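Diol-dehydratase (Roseburia inulinivorans, PDB 5I2A) is a B12-independent member of the glycyl radical enzyme family that dehydrates 1,2-propanediol. Local coordinates at residues A[31-36]-A[86-91]; A[95-100]-A[120-125]; A[556-561]-A[721-726]; A[672-677]-A[691-696]. All coordinates share one frame; numbering follows the deposited sequence.

Contact 1 (A[31-36]-A[86-91])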
# COMPACT_ATOMS: atom_id res chain seq x y z
N ALA A 31 -14.13 -21.93 -16.12
CA ALA A 31 -13.60 -20.60 -16.43
C ALA A 31 -14.44 -19.45 -15.88
O ALA A 31 -14.00 -18.30 -15.94
CB ALA A 31 -13.46 -20.44 -17.94
N ALA A 32 -15.62 -19.74 -15.36
CA ALA A 32 -16.55 -18.68 -14.99
C ALA A 32 -15.98 -17.69 -13.95
O ALA A 32 -16.16 -16.49 -14.09
CB ALA A 32 -17.84 -19.27 -14.47
N ARG A 33 -15.31 -18.17 -12.91
CA ARG A 33 -14.77 -17.26 -11.89
C ARG A 33 -13.77 -16.28 -12.50
O ARG A 33 -13.80 -15.09 -12.21
CB ARG A 33 -14.08 -18.02 -10.74
CG ARG A 33 -13.73 -17.10 -9.55
CD ARG A 33 -12.99 -17.84 -8.42
NE ARG A 33 -12.62 -16.90 -7.36
CZ ARG A 33 -11.60 -16.04 -7.44
NH1 ARG A 33 -10.83 -16.02 -8.52
NH2 ARG A 33 -11.33 -15.22 -6.43
N ALA A 34 -12.88 -16.79 -13.34
CA ALA A 34 -11.84 -15.97 -13.94
C ALA A 34 -12.48 -14.89 -14.80
O ALA A 34 -12.05 -13.74 -14.79
CB ALA A 34 -10.88 -16.82 -14.74
N GLU A 35 -13.52 -15.26 -15.54
CA GLU A 35 -14.24 -14.28 -16.34
C GLU A 35 -14.90 -13.21 -15.47
O GLU A 35 -14.84 -12.02 -15.79
CB GLU A 35 -15.30 -14.96 -17.21
CG GLU A 35 -14.68 -15.77 -18.33
CD GLU A 35 -15.71 -16.40 -19.25
OE1 GLU A 35 -16.85 -16.64 -18.82
OE2 GLU A 35 -15.37 -16.64 -20.42
N LEU A 36 -15.51 -13.62 -14.37
CA LEU A 36 -16.23 -12.68 -13.54
C LEU A 36 -15.31 -11.75 -12.74
O LEU A 36 -15.62 -10.58 -12.57
CB LEU A 36 -17.18 -13.43 -12.60
CG LEU A 36 -18.35 -14.12 -13.32
CD1 LEU A 36 -19.07 -15.08 -12.38
CD2 LEU A 36 -19.33 -13.10 -13.91
N GLN A 86 -12.78 -23.81 -9.91
CA GLN A 86 -12.61 -22.53 -10.59
C GLN A 86 -11.12 -22.20 -10.63
O GLN A 86 -10.31 -22.97 -10.11
CB GLN A 86 -13.38 -21.43 -9.87
CG GLN A 86 -14.90 -21.64 -9.83
CD GLN A 86 -15.56 -21.55 -11.21
OE1 GLN A 86 -14.97 -21.04 -12.16
NE2 GLN A 86 -16.79 -22.05 -11.31
N THR A 87 -10.77 -21.07 -11.25
CA THR A 87 -9.38 -20.61 -11.29
C THR A 87 -9.24 -19.23 -10.65
O THR A 87 -10.23 -18.52 -10.46
CB THR A 87 -8.83 -20.56 -12.73
OG1 THR A 87 -9.53 -19.56 -13.49
CG2 THR A 87 -8.98 -21.92 -13.42
N TYR A 88 -8.02 -18.88 -10.30
CA TYR A 88 -7.75 -17.72 -9.45
C TYR A 88 -6.58 -16.92 -10.04
O TYR A 88 -5.48 -16.89 -9.48
CB TYR A 88 -7.49 -18.18 -7.99
CG TYR A 88 -8.70 -18.89 -7.40
CD1 TYR A 88 -9.03 -20.18 -7.80
CD2 TYR A 88 -9.52 -18.27 -6.46
CE1 TYR A 88 -10.15 -20.83 -7.31
CE2 TYR A 88 -10.64 -18.91 -5.94
CZ TYR A 88 -10.94 -20.20 -6.38
OH TYR A 88 -12.04 -20.86 -5.91
N PRO A 89 -6.82 -16.27 -11.19
CA PRO A 89 -5.74 -15.57 -11.89
C PRO A 89 -5.18 -14.38 -11.11
O PRO A 89 -4.10 -13.90 -11.47
CB PRO A 89 -6.41 -15.10 -13.19
CG PRO A 89 -7.84 -14.95 -12.83
CD PRO A 89 -8.11 -16.09 -11.87
N GLU A 90 -5.88 -13.91 -10.08
CA GLU A 90 -5.36 -12.81 -9.26
C GLU A 90 -4.06 -13.21 -8.56
O GLU A 90 -3.25 -12.36 -8.20
CB GLU A 90 -6.40 -12.34 -8.23
CG GLU A 90 -6.73 -13.35 -7.12
CD GLU A 90 -7.98 -14.19 -7.41
OE1 GLU A 90 -8.76 -14.46 -6.47
OE2 GLU A 90 -8.17 -14.59 -8.57
N PHE A 91 -3.84 -14.51 -8.38
CA PHE A 91 -2.61 -14.99 -7.75
C PHE A 91 -1.60 -15.42 -8.80
O PHE A 91 -0.48 -14.95 -8.79
CB PHE A 91 -2.90 -16.13 -6.77
CG PHE A 91 -3.89 -15.76 -5.69
CD1 PHE A 91 -3.58 -14.80 -4.75
CD2 PHE A 91 -5.15 -16.35 -5.65
CE1 PHE A 91 -4.50 -14.43 -3.76
CE2 PHE A 91 -6.07 -16.00 -4.68
CZ PHE A 91 -5.75 -15.04 -3.73
O HOH W 1 -12.25 -19.68 -13.40
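R33 and E90 form a salt bridge in which two nitrogens grip the carboxylate end-on: NH2 of R33 lies 2.7 Å from OE1 of E90, and NH1 of R33 lies 3.0 Å from OE2 of E90. The guanidinium and carboxylate planes are only 15° apart, and OE2 is met on its syn lone pair. NH1 of R33 also donates to the backbone O of T87 at 3.2 Å, on a lone pair in the carbonyl plane. One face of the guanidinium is backed by the Y88 ring, whose CD2 sits 3.2 Å above its centre. CD of R33 makes a CH-pi contact with that ring, 3.9 Å from the centroid of Y88. At the base of the side chain, the backbone N of R33 donates to OE1 of Q86 at 3.0 Å, nearly straight (166°) and from above the amide plane. Water 1 links the same OE1 to the backbone N atoms of A34 and T87. Further out, the backbone O of I278 accepts from NE of R33, while the hydroxyl of Y88 bonds to the backbone O of Q277. An alanine in place of R33 would probably strip E90 of its ionic mate and open a gap beside the Y88 ring. Because both charged groups are buried, their pairing probably keeps the carboxylate ionised while joining helix 32-43 to the loop before helix 94-97.

Contact 2 (A[95-100]-A[120-125])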
# COMPACT_ATOMS: atom_id res chain seq x y z
N TRP A 95 1.18 -20.77 -15.13
CA TRP A 95 1.43 -22.21 -14.96
C TRP A 95 0.31 -23.03 -15.59
O TRP A 95 0.55 -24.09 -16.16
CB TRP A 95 1.58 -22.59 -13.48
CG TRP A 95 0.33 -22.37 -12.66
CD1 TRP A 95 0.02 -21.26 -11.93
CD2 TRP A 95 -0.78 -23.26 -12.52
NE1 TRP A 95 -1.21 -21.41 -11.34
CE2 TRP A 95 -1.72 -22.63 -11.67
CE3 TRP A 95 -1.07 -24.54 -13.00
CZ2 TRP A 95 -2.93 -23.22 -11.33
CZ3 TRP A 95 -2.27 -25.13 -12.65
CH2 TRP A 95 -3.19 -24.48 -11.82
N LEU A 96 -0.91 -22.53 -15.49
CA LEU A 96 -2.08 -23.29 -15.91
C LEU A 96 -2.20 -23.29 -17.43
O LEU A 96 -2.47 -24.32 -18.04
CB LEU A 96 -3.34 -22.72 -15.26
CG LEU A 96 -4.67 -23.32 -15.73
CD1 LEU A 96 -4.67 -24.84 -15.59
CD2 LEU A 96 -5.83 -22.69 -14.99
N GLU A 97 -1.98 -22.13 -18.05
CA GLU A 97 -1.97 -22.04 -19.49
C GLU A 97 -0.89 -22.95 -20.07
O GLU A 97 -1.11 -23.57 -21.09
CB GLU A 97 -1.75 -20.60 -19.95
CG GLU A 97 -2.89 -19.69 -19.57
CD GLU A 97 -2.75 -18.30 -20.16
OE1 GLU A 97 -1.74 -18.05 -20.84
OE2 GLU A 97 -3.65 -17.48 -19.95
N ALA A 98 0.25 -23.06 -19.39
CA ALA A 98 1.34 -23.91 -19.85
C ALA A 98 1.00 -25.40 -19.74
O ALA A 98 1.68 -26.23 -20.33
CB ALA A 98 2.62 -23.62 -19.06
N GLU A 99 -0.03 -25.73 -18.97
CA GLU A 99 -0.42 -27.13 -18.79
C GLU A 99 -1.72 -27.48 -19.50
O GLU A 99 -2.28 -28.54 -19.25
CB GLU A 99 -0.56 -27.48 -17.30
CG GLU A 99 0.75 -27.50 -16.54
CD GLU A 99 0.61 -28.07 -15.13
OE1 GLU A 99 -0.06 -29.11 -14.94
OE2 GLU A 99 1.21 -27.47 -14.21
N PHE A 100 -2.21 -26.59 -20.36
CA PHE A 100 -3.49 -26.84 -21.04
C PHE A 100 -3.58 -28.22 -21.71
O PHE A 100 -4.61 -28.87 -21.66
CB PHE A 100 -3.76 -25.77 -22.10
CG PHE A 100 -4.42 -24.53 -21.57
CD1 PHE A 100 -4.85 -24.45 -20.26
CD2 PHE A 100 -4.63 -23.44 -22.41
CE1 PHE A 100 -5.46 -23.31 -19.78
CE2 PHE A 100 -5.23 -22.31 -21.94
CZ PHE A 100 -5.65 -22.24 -20.63
N ARG A 120 -11.62 -19.47 -23.12
CA ARG A 120 -12.14 -18.49 -22.19
C ARG A 120 -11.09 -18.05 -21.16
O ARG A 120 -11.02 -16.88 -20.81
CB ARG A 120 -13.36 -19.04 -21.49
CG ARG A 120 -14.49 -19.35 -22.45
CD ARG A 120 -15.81 -19.12 -21.80
NE ARG A 120 -16.31 -20.29 -21.15
CZ ARG A 120 -17.05 -20.29 -20.05
NH1 ARG A 120 -17.37 -19.17 -19.44
NH2 ARG A 120 -17.48 -21.45 -19.57
N LEU A 121 -10.28 -18.99 -20.68
CA LEU A 121 -9.23 -18.66 -19.72
C LEU A 121 -8.18 -17.76 -20.37
O LEU A 121 -7.69 -16.84 -19.74
CB LEU A 121 -8.57 -19.92 -19.15
CG LEU A 121 -9.43 -20.71 -18.16
CD1 LEU A 121 -8.73 -21.97 -17.65
CD2 LEU A 121 -9.84 -19.81 -16.98
N LEU A 122 -7.84 -18.03 -21.63
CA LEU A 122 -6.84 -17.22 -22.32
C LEU A 122 -7.25 -15.76 -22.37
O LEU A 122 -6.45 -14.87 -22.10
CB LEU A 122 -6.58 -17.73 -23.73
CG LEU A 122 -5.75 -19.01 -23.83
CD1 LEU A 122 -5.66 -19.48 -25.29
CD2 LEU A 122 -4.37 -18.79 -23.26
N ALA A 123 -8.52 -15.53 -22.69
CA ALA A 123 -9.04 -14.19 -22.81
C ALA A 123 -9.12 -13.51 -21.45
O ALA A 123 -8.75 -12.35 -21.31
CB ALA A 123 -10.42 -14.20 -23.47
N ALA A 124 -9.62 -14.23 -20.45
CA ALA A 124 -9.75 -13.65 -19.12
C ALA A 124 -8.38 -13.42 -18.48
O ALA A 124 -8.16 -12.38 -17.87
CB ALA A 124 -10.60 -14.54 -18.24
N ASP A 125 -7.46 -14.37 -18.62
CA ASP A 125 -6.15 -14.28 -17.97
C ASP A 125 -5.32 -13.08 -18.45
O ASP A 125 -4.51 -12.54 -17.71
CB ASP A 125 -5.32 -15.54 -18.20
CG ASP A 125 -5.86 -16.77 -17.48
OD1 ASP A 125 -6.70 -16.67 -16.58
OD2 ASP A 125 -5.41 -17.87 -17.85
O HOH W 2 -3.73 -15.20 -21.40
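E97 and D125 each have CG anti to the carbonyl carbon (chi1 -65° and -69°), which starts both chains toward the other segment; E97 then runs extended, and the two carboxyl groups meet tip to tip. OE2 of E97 stands 2.8 Å from OD2 of D125, with the two planes 22° apart. Water 2 donates to OE2 of E97 at 2.7 Å and also to the backbone O of L122, bridging the acid to helix 115-125. L122 also packs against this group, its CD2 3.5 Å from CD of E97. F100, at the end of the type I turn that starts at E97, folds back so that CA of E97 lies over the centre of one ring face. Its rim faces the helix: CE2 of F100 is 3.8 Å from CG of L122, which lies in the ring plane, and CZ of F100 is 4.0 Å from CB of L121. L96 completes the apolar side, its CD2 4.0 Å from CD1 of L121, the two leucine chains crossing at about a right angle. T87 packs on both of these leucines, placing the short helix 94-97 and helix 115-125 against the loop that precedes them. Two acidic oxygens this close imply that one of the acids probably carries a proton, its pKa raised by the neighbouring charge and the partly buried setting.

Contact 3 (A[556-561]-A[721-726])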
# COMPACT_ATOMS: atom_id res chain seq x y z
N PHE A 556 11.92 -30.47 6.71
CA PHE A 556 11.87 -31.84 6.21
C PHE A 556 13.15 -32.60 6.49
O PHE A 556 14.23 -32.08 6.28
CB PHE A 556 11.64 -31.85 4.69
CG PHE A 556 10.23 -31.52 4.26
CD1 PHE A 556 9.70 -30.26 4.46
CD2 PHE A 556 9.46 -32.47 3.60
CE1 PHE A 556 8.42 -29.95 4.03
CE2 PHE A 556 8.18 -32.17 3.15
CZ PHE A 556 7.66 -30.91 3.38
N GLY A 557 13.02 -33.84 6.93
CA GLY A 557 14.15 -34.75 6.92
C GLY A 557 14.91 -34.94 8.21
O GLY A 557 16.07 -35.36 8.18
N ILE A 558 14.28 -34.66 9.34
CA ILE A 558 14.95 -34.80 10.64
C ILE A 558 15.61 -36.18 10.83
O ILE A 558 16.77 -36.26 11.26
CB ILE A 558 13.99 -34.54 11.80
CG1 ILE A 558 13.82 -33.04 12.01
CG2 ILE A 558 14.52 -35.13 13.08
CD1 ILE A 558 12.94 -32.68 13.18
N ALA A 559 14.90 -37.27 10.52
CA ALA A 559 15.49 -38.61 10.66
C ALA A 559 16.73 -38.76 9.78
O ALA A 559 17.76 -39.28 10.23
CB ALA A 559 14.45 -39.72 10.32
N ASN A 560 16.62 -38.32 8.53
CA ASN A 560 17.74 -38.44 7.59
C ASN A 560 18.95 -37.67 8.09
O ASN A 560 20.07 -38.19 8.06
CB ASN A 560 17.34 -37.94 6.20
CG ASN A 560 16.10 -38.62 5.67
OD1 ASN A 560 15.02 -38.04 5.67
ND2 ASN A 560 16.24 -39.87 5.24
N VAL A 561 18.73 -36.46 8.58
CA VAL A 561 19.80 -35.61 9.10
C VAL A 561 20.44 -36.21 10.35
O VAL A 561 21.66 -36.27 10.46
CB VAL A 561 19.29 -34.17 9.41
CG1 VAL A 561 20.33 -33.37 10.18
CG2 VAL A 561 18.91 -33.46 8.13
N ASP A 721 9.00 -38.70 6.32
CA ASP A 721 7.75 -37.98 6.46
C ASP A 721 7.58 -37.54 7.90
O ASP A 721 7.40 -38.37 8.78
CB ASP A 721 6.57 -38.84 6.01
CG ASP A 721 6.59 -40.24 6.63
OD1 ASP A 721 7.64 -40.91 6.58
OD2 ASP A 721 5.56 -40.67 7.17
N GLY A 722 7.67 -36.23 8.14
CA GLY A 722 7.48 -35.68 9.47
C GLY A 722 8.65 -35.85 10.41
O GLY A 722 9.80 -35.71 10.00
N VAL A 723 8.36 -36.15 11.67
CA VAL A 723 9.40 -36.32 12.68
C VAL A 723 9.66 -37.80 13.00
O VAL A 723 10.52 -38.10 13.81
CB VAL A 723 9.04 -35.58 14.01
CG1 VAL A 723 8.93 -34.09 13.76
CG2 VAL A 723 7.76 -36.11 14.60
N GLY A 724 8.94 -38.71 12.36
CA GLY A 724 9.14 -40.13 12.59
C GLY A 724 10.43 -40.68 11.97
O GLY A 724 11.08 -40.02 11.16
N PRO A 725 10.79 -41.92 12.33
CA PRO A 725 12.02 -42.54 11.84
C PRO A 725 11.94 -42.91 10.38
O PRO A 725 10.85 -43.01 9.82
CB PRO A 725 12.14 -43.81 12.70
CG PRO A 725 11.14 -43.64 13.80
CD PRO A 725 10.05 -42.80 13.25
N THR A 726 13.09 -43.12 9.77
CA THR A 726 13.16 -43.51 8.37
C THR A 726 12.59 -44.93 8.20
O THR A 726 12.84 -45.81 9.02
CB THR A 726 14.60 -43.43 7.85
OG1 THR A 726 14.94 -42.07 7.62
CG2 THR A 726 14.76 -44.21 6.56
O HOH W 3 10.50 -34.90 7.26
O HOH W 4 11.53 -33.27 9.76
O HOH W 5 11.87 -37.55 10.37
O HOH W 6 13.87 -41.30 4.93
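N560 brings the ND2 end of its amide near T726, with CG anti to the carbonyl carbon (chi1 -54°). From CB the chain comes to CG, 4.1 Å from OG1 of T726, and then divides. ND2 lies 3.5 Å from OG1 of T726, but at an angle too poor for a hydrogen bond; water 6 joins them instead, accepting from ND2 of N560 at 2.8 Å. ND2 bonds to D711 as well, and OD1 takes the backbone N of A720, just before the second segment, so both branches of the amide are engaged. Beside it, CB of A559 packs 3.5 Å from the backbone O of G724 and is also close to OG1 of T726. Farther along, CD1 of I558 meets CG1 of V723 at 4.3 Å. Between the backbones no direct hydrogen bond forms; water does the bridging. Water 5 accepts from the backbone N of A559 and donates to O of G722 at 2.8 Å and to O of G724 at 2.7 Å. G557, the N-cap residue, has phi 99°, where a CB would be jammed against the preceding carbonyl. The evidence thus describes a hydrated helix N terminus, that of helix 558-574 directly after strand 548-556, facing a type II' turn from D721 to G724. This strand-to-helix junction of the alpha/beta core, characteristic of glycyl radical enzymes, here meets the C-terminal glycine-radical region of the chain.

Contact 4 (A[672-677]-A[691-696])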
# COMPACT_ATOMS: atom_id res chain seq x y z
N TYR A 672 16.79 -28.50 16.50
CA TYR A 672 16.98 -27.16 17.03
C TYR A 672 17.66 -26.22 16.04
O TYR A 672 17.42 -25.03 16.07
CB TYR A 672 17.80 -27.20 18.32
CG TYR A 672 16.99 -27.39 19.59
CD1 TYR A 672 15.79 -26.72 19.79
CD2 TYR A 672 17.45 -28.23 20.59
CE1 TYR A 672 15.08 -26.88 20.97
CE2 TYR A 672 16.73 -28.41 21.77
CZ TYR A 672 15.56 -27.74 21.95
OH TYR A 672 14.86 -27.93 23.12
N PHE A 673 18.52 -26.75 15.16
CA PHE A 673 19.16 -25.92 14.13
C PHE A 673 18.12 -25.32 13.18
O PHE A 673 18.40 -24.37 12.43
CB PHE A 673 20.19 -26.73 13.33
CG PHE A 673 21.47 -27.01 14.07
CD1 PHE A 673 21.68 -26.48 15.34
CD2 PHE A 673 22.47 -27.77 13.49
CE1 PHE A 673 22.87 -26.72 16.03
CE2 PHE A 673 23.66 -28.01 14.17
CZ PHE A 673 23.85 -27.49 15.44
N TYR A 674 16.92 -25.90 13.18
CA TYR A 674 15.82 -25.39 12.37
C TYR A 674 14.82 -24.61 13.22
O TYR A 674 14.44 -23.50 12.87
CB TYR A 674 15.11 -26.53 11.64
CG TYR A 674 13.97 -26.07 10.75
CD1 TYR A 674 14.22 -25.47 9.52
CD2 TYR A 674 12.64 -26.24 11.12
CE1 TYR A 674 13.18 -25.05 8.70
CE2 TYR A 674 11.59 -25.84 10.30
CZ TYR A 674 11.87 -25.24 9.10
OH TYR A 674 10.84 -24.83 8.29
N THR A 675 14.42 -25.18 14.36
CA THR A 675 13.33 -24.60 15.14
C THR A 675 13.73 -23.38 15.99
O THR A 675 12.92 -22.51 16.21
CB THR A 675 12.69 -25.65 16.08
OG1 THR A 675 13.69 -26.17 16.97
CG2 THR A 675 12.08 -26.80 15.26
N ARG A 676 14.97 -23.33 16.46
CA ARG A 676 15.36 -22.21 17.30
C ARG A 676 15.59 -20.92 16.51
O ARG A 676 15.11 -19.87 16.92
CB ARG A 676 16.60 -22.55 18.12
CG ARG A 676 16.31 -22.49 19.60
CD ARG A 676 17.48 -22.94 20.43
NE ARG A 676 17.01 -23.67 21.59
CZ ARG A 676 17.66 -24.69 22.13
NH1 ARG A 676 18.81 -25.09 21.61
NH2 ARG A 676 17.17 -25.30 23.20
N PRO A 677 16.32 -20.99 15.39
CA PRO A 677 16.44 -19.74 14.63
C PRO A 677 15.09 -19.19 14.18
O PRO A 677 14.86 -17.98 14.24
CB PRO A 677 17.31 -20.13 13.43
CG PRO A 677 18.12 -21.28 13.92
CD PRO A 677 17.17 -22.05 14.81
N ALA A 691 8.39 -22.62 13.62
CA ALA A 691 8.61 -23.84 12.85
C ALA A 691 7.48 -24.85 12.98
O ALA A 691 6.89 -25.02 14.05
CB ALA A 691 9.93 -24.51 13.28
N GLY A 692 7.17 -25.52 11.87
CA GLY A 692 6.46 -26.79 11.91
C GLY A 692 7.37 -27.89 11.37
O GLY A 692 8.39 -27.60 10.73
N LEU A 693 7.00 -29.13 11.63
CA LEU A 693 7.74 -30.29 11.14
C LEU A 693 6.73 -31.31 10.60
O LEU A 693 6.35 -32.26 11.28
CB LEU A 693 8.61 -30.90 12.24
CG LEU A 693 9.66 -29.97 12.87
CD1 LEU A 693 10.19 -30.51 14.18
CD2 LEU A 693 10.79 -29.68 11.90
N TYR A 694 6.31 -31.10 9.37
CA TYR A 694 5.38 -32.01 8.71
C TYR A 694 5.59 -31.94 7.21
O TYR A 694 6.15 -30.97 6.70
CB TYR A 694 3.94 -31.68 9.09
CG TYR A 694 3.36 -30.36 8.60
CD1 TYR A 694 2.87 -30.23 7.30
CD2 TYR A 694 3.23 -29.27 9.46
CE1 TYR A 694 2.30 -29.06 6.87
CE2 TYR A 694 2.64 -28.07 9.03
CZ TYR A 694 2.18 -27.97 7.74
OH TYR A 694 1.60 -26.82 7.28
N PRO A 695 5.19 -32.99 6.49
CA PRO A 695 5.60 -33.07 5.09
C PRO A 695 4.52 -32.93 4.02
O PRO A 695 4.89 -32.76 2.86
CB PRO A 695 6.18 -34.48 5.01
CG PRO A 695 5.22 -35.27 5.87
CD PRO A 695 4.85 -34.32 7.03
N VAL A 696 3.24 -32.99 4.39
CA VAL A 696 2.16 -33.17 3.41
C VAL A 696 2.59 -34.34 2.52
O VAL A 696 2.96 -35.38 3.06
CB VAL A 696 1.85 -31.89 2.62
CG1 VAL A 696 0.42 -31.98 2.04
CG2 VAL A 696 1.94 -30.67 3.53
O HOH W 7 10.09 -22.48 16.04
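T675, on helix 661-678, and A691, in the loop after strand 688-689, bring their backbones to 5.3 Å between CA atoms, where the helix is kinked, the N atoms of Y674 and P677 lacking the usual bond to the preceding turn. The contact belongs to the alpha/beta core of the glycyl radical enzyme fold: strand 688-689 pairs in parallel with strand 548-556, and the helix packs on the chain that leaves strand 688-689. The A691 methyl group is met by two neighbouring side chains. CG2 of T675 lies 3.7 Å from CB of A691, while OG1 of T675 turns back to bond with the backbone O of A671 in its own helix. Y674 has CG anti to the backbone N (chi1 -179°), which directs the ring toward the loop. CE2 of Y674 is 3.7 Å from CB of A691, and the same CE2 is 3.7 Å from the backbone O of G692. CD2 of Y674 approaches CD2 of L693 at 4.0 Å, the two side chains sliding past each other in opposite directions. Beyond the segments the Y674 hydroxyl bonds to the backbone O of P553, and the ring also meets that of F456. An alanine in place of Y674 would probably open a gap beside A691 and L693 and deprive the P553 carbonyl of this partner. The backbones are joined by water 7, which donates to O of T675 at 2.8 Å and accepts from N of A691 at 3.0 Å.

In the fold
From the N terminus, contact 1 closes a loop of 49 residues by bringing residues 86-91 back to helix 32-43. Contact 2 follows in series, closing a shorter loop between helices 94-97 and 115-125. The two touch, their centres 10 Å apart, through the salt bridge from E35 to R120 and through T87 packing on L96 and L121. Contact 3 closes a much longer excursion, from helix 558-574 to residues 721-726, and contact 4 is nested within it. These two also touch, with L693 against I558 and V723, and P695 against F556. The pairs lie apart: contacts 1 and 3 are on opposite sides of the chain's centre, their own centres about 38 Å apart.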